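Long-range contacts in Ice-binding protein (Flavobacteriaceae bacterium, PDB 5UYT), which probably binds ice and restrains its growth, as a bacterial antifreeze protein built from two ice-binding-like domains: residues L14-G19 with V33-A38; S27-D32 with T41-V46; V167-A172 with L186-A191. All blocks are in the same frame, centred on the assembly; numbering follows the deposited sequence.

From the N terminus, the chain makes a turn of the right-handed beta-helix and returns beside itself: contact 1 closes that loop by laying L14-G19 against V33-A38. Before the loop is complete, S27-D32 has already opened contact 2, whose mate T41-V46 arrives only after contact 1 is closed, so the two contacts cross rather than nest; Leu-14, Ile-29, Val-33, Phe-43 and Val-46 bring them together inside the coil. Contact 3 lies much later in sequence, in series with both, and joins strand 165-168 to strand 180-187 one coil on. In space it nonetheless borders contact 1, because strand 12-16 lies between strands 32-35 and 180-187. Contacts 2 and 3 do not touch.

Contact 1 (L14-G19 with V33-A38); sequences LFTTAG and VGTNNA
Thr-35 and Asn-37 grip Gly-19 at its carbonyl O and its backbone N respectively. The hydroxyl OG1 of Thr-35 donates to Gly-19 O at 2.8 Å, in the plane of that carbonyl, while Gly-19 N donates to Asn-37 OD1 at 2.8 Å. OG1 lies anti to the backbone N of Thr-35 (chi1 156°), where it also accepts from Asn-37 N at 3.3 Å in an ST turn. The hydroxyl thus ties the corner of its own coil to a carbonyl of the preceding one. An alanine in place of Thr-35 would probably leave Gly-19 O and Asn-37 N without this shared mate and the turn at Asn-37 less firmly fixed. Alongside, Thr-16 CG2 rests on Thr-35 CB at 3.7 Å, the two threonines pointing the same way.

What positions these groups is a parallel ladder: Gly-34 N to Leu-14 O, Thr-16 N to Gly-34 O, and Asn-36 N to Thr-16 O at 3.1 Å. On the other face Phe-15 brings CD1 to 3.6 Å from Gly-34 O. A water bridges Thr-17 O and Asn-36 OD1, and Asn-36 ND2 reaches Thr-57. Thr-16 OG1 bonds Gly-190 O and accepts from Ala-18 N. Phe-15 packs on Thr-57 and Ala-60 of helix 55-73, Thr-16, Val-33 and Thr-35 meet Val-21 of strand 21-24, and strand 180-187 pairs with 12-16 along its other edge.

Contact 2 (S27-D32 with T41-V46); sequences SHITGD and TNFGNV
Asn-45 O meets Ser-27 and Ile-29 through water, and three water molecules gather on this one carbonyl. Two of them, at 2.8 and 2.9 Å from Asn-45 O, also donate to Ser-27 O. The third takes the N-H of Ile-29, with Ile-29 N 2.9 Å from the water oxygen, and donates a hydrogen bond to Asn-45 O. Since all three have more acceptors around them than protons to give, not all of these bonds can be made at once. No direct hydrogen bond joins the two segments here.

Beside this wet seam the contact is dry. Ile-29 and Val-46 cross obliquely: CG2 of Ile-29 lies 4.0 Å from CG1 of Val-46, and CB of Ile-29 faces both valine methyls. Val-46 CG1, anti to its backbone N (chi1 167°), also comes 3.6 Å from Gly-31 O, a buried carbonyl with no polar partner. Phe-43 offers its edge, CE1 standing 4.5 Å from Ile-29 CG1.

Asn-45 OD1 bonds Tyr-297 N, in the second ice-binding-like region, so the seam borders the junction of the two domains. Two successive coils stacked over an aliphatic and aromatic interior, with Phe-43 and Ile-29 both on Leu-14, are the mark of a beta-solenoid.

Contact 3 (V167-A172 with L186-A191); sequences VANNAA and LSTTGA
Thr-188 reaches across to Asn-169 and Asn-170 with one hydroxyl that works twice. OG1 donates to Asn-169 OD1 at 2.7 Å, approaching tilted by 24° from the plane of that amide, and accepts the backbone N-H of Asn-170 at 2.9 Å between Asn-170 N and OG1. With CG anti to the backbone N (chi1 -167°), the side chain of Asn-169 swings toward Thr-188, and its ND2 is held by Glu-151, so the amide is anchored at both of its polar atoms. One residue earlier, Ser-187 OG donates to Ala-171 O at 2.9 Å. Gly-190 passes so near this same Ala-171 O that a side chain would collide with it, and Ala-172 CB lies close by Ala-191 O, at 3.3 Å, with Leu-153 against the same alanine.

This firm region continues into strand pairing of the kind that builds a right-handed parallel beta-helix, one coil stacked directly on the previous one. Ala-168 N donates to Leu-186 O at 2.8 Å and Thr-188 N to Ala-168 O, both nearly along the C=O axis. On the face turned to helix 55-73, Val-167 CG2 meets Leu-186 CD1 at 4.3 Å, and both residues pack against Leu-64.

At the solvent side the fit slackens. Asn-170 is exposed, and its ND2 comes no nearer than 3.8 Å to Thr-189 CG2.

Contact 1 (L14-G19 with V33-A38)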
loop_
_atom_site.group_PDB
_atom_site.type_symbol
_atom_site.label_atom_id
_atom_site.label_comp_id
_atom_site.label_asym_id
_atom_site.label_seq_id
_atom_site.Cartn_x
_atom_site.Cartn_y
_atom_site.Cartn_z
ATOM N N LEU A 14 0.159 14.144 -1.154
ATOM C CA LEU A 14 -0.483 15.420 -0.803
ATOM C C LEU A 14 0.558 16.257 -0.069
ATOM O O LEU A 14 1.137 15.795 0.922
ATOM C CB LEU A 14 -1.672 15.195 0.148
ATOM C CG LEU A 14 -2.775 14.238 -0.327
ATOM C CD1 LEU A 14 -3.785 13.964 0.801
ATOM C CD2 LEU A 14 -3.475 14.849 -1.544
ATOM N N PHE A 15 0.798 17.474 -0.542
ATOM C CA PHE A 15 1.779 18.321 0.113
ATOM C C PHE A 15 1.484 19.803 -0.083
ATOM O O PHE A 15 1.181 20.240 -1.198
ATOM C CB PHE A 15 3.204 18.036 -0.382
ATOM C CG PHE A 15 4.220 19.002 0.173
ATOM C CD1 PHE A 15 4.708 18.837 1.465
ATOM C CD2 PHE A 15 4.650 20.097 -0.568
ATOM C CE1 PHE A 15 5.612 19.742 2.000
ATOM C CE2 PHE A 15 5.557 21.015 -0.041
ATOM C CZ PHE A 15 6.041 20.837 1.247
ATOM N N THR A 16 1.584 20.557 1.007
ATOM C CA THR A 16 1.598 22.021 0.906
ATOM C C THR A 16 2.802 22.614 1.622
ATOM O O THR A 16 3.219 22.150 2.694
ATOM C CB THR A 16 0.281 22.693 1.376
ATOM O OG1 THR A 16 0.398 24.106 1.174
ATOM C CG2 THR A 16 -0.030 22.441 2.860
ATOM N N THR A 17 3.377 23.629 0.998
ATOM C CA THR A 17 4.464 24.384 1.594
ATOM C C THR A 17 3.974 25.158 2.831
ATOM O O THR A 17 4.729 25.383 3.785
ATOM C CB THR A 17 5.081 25.290 0.508
ATOM O OG1 THR A 17 5.771 24.435 -0.412
ATOM C CG2 THR A 17 6.046 26.355 1.088
ATOM N N ALA A 18 2.701 25.543 2.834
ATOM C CA ALA A 18 2.152 26.287 3.962
ATOM C C ALA A 18 0.637 26.154 4.013
ATOM O O ALA A 18 -0.063 26.567 3.088
ATOM C CB ALA A 18 2.564 27.752 3.899
ATOM N N GLY A 19 0.135 25.575 5.097
ATOM C CA GLY A 19 -1.301 25.489 5.318
ATOM C C GLY A 19 -1.716 24.173 5.933
ATOM O O GLY A 19 -0.903 23.267 6.088
ATOM N N VAL A 33 2.254 12.376 3.069
ATOM C CA VAL A 33 1.245 13.426 3.258
ATOM C C VAL A 33 1.867 14.444 4.197
ATOM O O VAL A 33 2.392 14.088 5.255
ATOM C CB VAL A 33 -0.034 12.850 3.919
ATOM C CG1 VAL A 33 -1.003 13.978 4.324
ATOM C CG2 VAL A 33 -0.714 11.842 2.987
ATOM N N GLY A 34 1.818 15.716 3.843
ATOM C CA GLY A 34 2.435 16.653 4.749
ATOM C C GLY A 34 2.266 18.116 4.467
ATOM O O GLY A 34 1.704 18.519 3.434
ATOM N N THR A 35 2.764 18.901 5.413
ATOM C CA THR A 35 2.788 20.345 5.294
ATOM C C THR A 35 4.053 20.855 5.979
ATOM O O THR A 35 4.483 20.325 7.005
ATOM C CB THR A 35 1.507 20.977 5.896
ATOM O OG1 THR A 35 1.763 22.338 6.279
ATOM C CG2 THR A 35 1.011 20.160 7.126
ATOM N N ASN A 36 4.654 21.892 5.414
ATOM C CA ASN A 36 5.902 22.400 5.943
ATOM C C ASN A 36 5.732 23.378 7.114
ATOM O O ASN A 36 6.723 23.890 7.639
ATOM C CB ASN A 36 6.735 23.020 4.807
ATOM C CG ASN A 36 8.148 23.343 5.238
ATOM O OD1 ASN A 36 8.662 24.441 4.994
ATOM N ND2 ASN A 36 8.767 22.409 5.920
ATOM N N ASN A 37 4.486 23.643 7.527
ATOM C CA ASN A 37 4.244 24.545 8.652
ATOM C C ASN A 37 3.108 24.183 9.618
ATOM O O ASN A 37 2.725 25.013 10.448
ATOM C CB ASN A 37 4.057 26.000 8.151
ATOM C CG ASN A 37 2.669 26.254 7.579
ATOM O OD1 ASN A 37 1.910 25.313 7.251
ATOM N ND2 ASN A 37 2.319 27.544 7.457
ATOM N N ALA A 38 2.568 22.974 9.501
ATOM C CA ALA A 38 1.489 22.519 10.379
ATOM C C ALA A 38 1.549 21.002 10.487
ATOM O O ALA A 38 2.587 20.407 10.170
ATOM C CB ALA A 38 0.129 22.992 9.860
HETATM O O HOH W 1 6.887 26.785 4.585
#

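Contact 2 (S27-D32 with T41-V46)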
loop_
_atom_site.group_PDB
_atom_site.type_symbol
_atom_site.label_atom_id
_atom_site.label_comp_id
_atom_site.label_asym_id
_atom_site.label_seq_id
_atom_site.Cartn_x
_atom_site.Cartn_y
_atom_site.Cartn_z
ATOM N N SER A 27 -10.317 7.452 3.217
ATOM C CA SER A 27 -9.508 7.836 2.063
ATOM C C SER A 27 -8.376 6.829 1.927
ATOM O O SER A 27 -7.925 6.243 2.939
ATOM C CB SER A 27 -8.905 9.224 2.267
ATOM O OG SER A 27 -9.908 10.240 2.126
ATOM N N HIS A 28 -7.920 6.640 0.694
ATOM C CA HIS A 28 -6.897 5.658 0.362
ATOM C C HIS A 28 -5.736 6.423 -0.278
ATOM O O HIS A 28 -5.875 7.012 -1.364
ATOM C CB HIS A 28 -7.469 4.603 -0.590
ATOM C CG HIS A 28 -8.664 3.878 -0.041
ATOM N ND1 HIS A 28 -8.576 2.993 1.007
ATOM C CD2 HIS A 28 -9.976 3.936 -0.375
ATOM C CE1 HIS A 28 -9.774 2.516 1.289
ATOM N NE2 HIS A 28 -10.648 3.084 0.474
ATOM N N ILE A 29 -4.609 6.473 0.419
ATOM C CA ILE A 29 -3.514 7.359 -0.007
ATOM C C ILE A 29 -2.237 6.565 -0.107
ATOM O O ILE A 29 -1.898 5.863 0.840
ATOM C CB ILE A 29 -3.226 8.500 1.015
ATOM C CG1 ILE A 29 -4.509 9.297 1.389
ATOM C CG2 ILE A 29 -2.080 9.389 0.513
ATOM C CD1 ILE A 29 -5.005 10.253 0.333
ATOM N N THR A 30 -1.534 6.708 -1.233
ATOM C CA THR A 30 -0.203 6.133 -1.423
ATOM C C THR A 30 0.766 7.256 -1.752
ATOM O O THR A 30 0.669 7.866 -2.807
ATOM C CB THR A 30 -0.166 5.092 -2.553
ATOM O OG1 THR A 30 -1.130 4.081 -2.270
ATOM C CG2 THR A 30 1.257 4.443 -2.637
ATOM N N GLY A 31 1.721 7.469 -0.861
ATOM C CA GLY A 31 2.659 8.586 -0.939
ATOM C C GLY A 31 2.688 9.271 0.417
ATOM O O GLY A 31 1.743 9.121 1.230
ATOM N N ASP A 32 3.726 10.073 0.654
ATOM C CA ASP A 32 3.748 10.862 1.881
ATOM C C ASP A 32 2.618 11.912 1.869
ATOM O O ASP A 32 2.150 12.348 0.797
ATOM C CB ASP A 32 5.112 11.517 2.101
ATOM C CG ASP A 32 6.222 10.521 2.426
ATOM O OD1 ASP A 32 5.952 9.302 2.542
ATOM O OD2 ASP A 32 7.390 10.970 2.549
ATOM N N THR A 41 -4.358 16.486 9.737
ATOM C CA THR A 41 -5.310 15.933 10.697
ATOM C C THR A 41 -6.359 15.022 10.084
ATOM O O THR A 41 -6.779 15.205 8.926
ATOM C CB THR A 41 -6.044 17.018 11.494
ATOM O OG1 THR A 41 -6.747 17.857 10.578
ATOM C CG2 THR A 41 -5.065 17.861 12.309
ATOM N N ASN A 42 -6.752 14.035 10.894
ATOM C CA ASN A 42 -7.883 13.131 10.636
ATOM C C ASN A 42 -7.675 12.161 9.485
ATOM O O ASN A 42 -8.652 11.625 8.958
ATOM C CB ASN A 42 -9.213 13.915 10.472
ATOM C CG ASN A 42 -10.457 13.048 10.701
ATOM O OD1 ASN A 42 -10.513 12.224 11.626
ATOM N ND2 ASN A 42 -11.462 13.231 9.860
ATOM N N PHE A 43 -6.422 11.937 9.078
ATOM C CA PHE A 43 -6.134 10.829 8.162
ATOM C C PHE A 43 -6.200 9.479 8.876
ATOM O O PHE A 43 -5.950 9.412 10.075
ATOM C CB PHE A 43 -4.774 11.014 7.477
ATOM C CG PHE A 43 -4.790 12.103 6.444
ATOM C CD1 PHE A 43 -4.984 11.794 5.096
ATOM C CD2 PHE A 43 -4.685 13.447 6.819
ATOM C CE1 PHE A 43 -5.022 12.785 4.138
ATOM C CE2 PHE A 43 -4.753 14.450 5.854
ATOM C CZ PHE A 43 -4.920 14.118 4.514
ATOM N N GLY A 44 -6.578 8.433 8.137
ATOM C CA GLY A 44 -6.531 7.053 8.618
ATOM C C GLY A 44 -5.205 6.451 8.183
ATOM O O GLY A 44 -4.220 7.166 8.026
ATOM N N ASN A 45 -5.173 5.148 7.948
ATOM C CA ASN A 45 -3.928 4.503 7.507
ATOM C C ASN A 45 -3.523 4.996 6.126
ATOM O O ASN A 45 -4.337 4.965 5.192
ATOM C CB ASN A 45 -4.073 2.964 7.538
ATOM C CG ASN A 45 -4.137 2.429 8.945
ATOM O OD1 ASN A 45 -3.324 2.809 9.800
ATOM N ND2 ASN A 45 -5.085 1.532 9.206
ATOM N N VAL A 46 -2.294 5.508 6.039
ATOM C CA VAL A 46 -1.718 6.037 4.800
ATOM C C VAL A 46 -0.525 5.189 4.397
ATOM O O VAL A 46 0.294 4.867 5.245
ATOM C CB VAL A 46 -1.295 7.512 4.997
ATOM C CG1 VAL A 46 -0.407 7.986 3.845
ATOM C CG2 VAL A 46 -2.544 8.388 5.057
HETATM O O HOH W 2 -5.448 6.980 3.665
HETATM O O HOH W 3 -7.237 4.750 5.251
HETATM O O HOH W 4 -4.461 4.388 2.491
#

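Contact 3 (V167-A172 with L186-A191)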
loop_
_atom_site.group_PDB
_atom_site.type_symbol
_atom_site.label_atom_id
_atom_site.label_comp_id
_atom_site.label_asym_id
_atom_site.label_seq_id
_atom_site.Cartn_x
_atom_site.Cartn_y
_atom_site.Cartn_z
ATOM N N VAL A 167 -0.365 21.224 -9.419
ATOM C CA VAL A 167 0.434 22.195 -8.683
ATOM C C VAL A 167 -0.353 23.499 -8.586
ATOM O O VAL A 167 -0.483 24.235 -9.572
ATOM C CB VAL A 167 1.795 22.486 -9.381
ATOM C CG1 VAL A 167 2.593 23.551 -8.624
ATOM C CG2 VAL A 167 2.602 21.213 -9.541
ATOM N N ALA A 168 -0.872 23.788 -7.395
ATOM C CA ALA A 168 -1.618 25.023 -7.185
ATOM C C ALA A 168 -0.658 26.055 -6.635
ATOM O O ALA A 168 -0.051 25.838 -5.589
ATOM C CB ALA A 168 -2.776 24.796 -6.220
ATOM N N ASN A 169 -0.507 27.179 -7.348
ATOM C CA ASN A 169 0.383 28.230 -6.917
ATOM C C ASN A 169 -0.365 29.265 -6.098
ATOM O O ASN A 169 -1.269 29.942 -6.621
ATOM C CB ASN A 169 1.010 28.938 -8.131
ATOM C CG ASN A 169 2.168 29.831 -7.751
ATOM O OD1 ASN A 169 2.958 29.487 -6.872
ATOM N ND2 ASN A 169 2.280 30.997 -8.413
ATOM N N ASN A 170 0.032 29.403 -4.835
ATOM C CA ASN A 170 -0.584 30.360 -3.911
ATOM C C ASN A 170 -2.098 30.219 -3.900
ATOM O O ASN A 170 -2.828 31.212 -3.949
ATOM C CB ASN A 170 -0.156 31.794 -4.224
ATOM C CG ASN A 170 1.338 31.968 -4.117
ATOM O OD1 ASN A 170 1.951 32.548 -4.990
ATOM N ND2 ASN A 170 1.935 31.434 -3.058
ATOM N N ALA A 171 -2.551 28.962 -3.843
ATOM C CA ALA A 171 -3.978 28.639 -3.745
ATOM C C ALA A 171 -4.213 27.309 -3.045
ATOM O O ALA A 171 -3.293 26.498 -2.915
ATOM C CB ALA A 171 -4.615 28.603 -5.133
ATOM N N ALA A 172 -5.451 27.098 -2.598
ATOM C CA ALA A 172 -5.842 25.840 -1.939
ATOM C C ALA A 172 -6.217 24.760 -2.959
ATOM O O ALA A 172 -6.416 25.044 -4.156
ATOM C CB ALA A 172 -6.995 26.092 -0.960
ATOM N N LEU A 186 -0.255 19.210 -4.916
ATOM C CA LEU A 186 0.866 19.976 -4.387
ATOM C C LEU A 186 0.525 21.460 -4.431
ATOM O O LEU A 186 0.172 21.971 -5.497
ATOM C CB LEU A 186 2.113 19.736 -5.255
ATOM C CG LEU A 186 2.528 18.280 -5.541
ATOM C CD1 LEU A 186 3.622 18.270 -6.607
ATOM C CD2 LEU A 186 2.999 17.585 -4.269
ATOM N N SER A 187 0.651 22.144 -3.292
ATOM C CA SER A 187 0.475 23.613 -3.234
ATOM C C SER A 187 1.745 24.333 -2.773
ATOM O O SER A 187 2.388 23.918 -1.801
ATOM C CB SER A 187 -0.682 23.999 -2.308
ATOM O OG SER A 187 -0.747 25.437 -2.138
ATOM N N THR A 188 2.079 25.445 -3.440
ATOM C CA THR A 188 3.229 26.286 -3.058
ATOM C C THR A 188 2.939 27.168 -1.846
ATOM O O THR A 188 3.852 27.767 -1.301
ATOM C CB THR A 188 3.683 27.205 -4.209
ATOM O OG1 THR A 188 2.578 28.017 -4.605
ATOM C CG2 THR A 188 4.149 26.386 -5.401
ATOM N N THR A 189 1.656 27.295 -1.497
ATOM C CA THR A 189 1.131 27.661 -0.158
ATOM C C THR A 189 -0.386 27.748 -0.332
ATOM O O THR A 189 -0.879 28.296 -1.342
ATOM C CB THR A 189 1.727 28.940 0.604
ATOM O OG1 THR A 189 0.741 29.965 0.771
ATOM C CG2 THR A 189 3.005 29.497 0.052
ATOM N N GLY A 190 -1.105 27.180 0.635
ATOM C CA GLY A 190 -2.554 27.035 0.608
ATOM C C GLY A 190 -2.969 25.722 1.252
ATOM O O GLY A 190 -2.210 24.740 1.222
ATOM N N ALA A 191 -4.183 25.669 1.806
ATOM C CA ALA A 191 -4.677 24.443 2.469
ATOM C C ALA A 191 -4.973 23.310 1.476
ATOM O O ALA A 191 -5.205 23.557 0.285
ATOM C CB ALA A 191 -5.918 24.758 3.294
#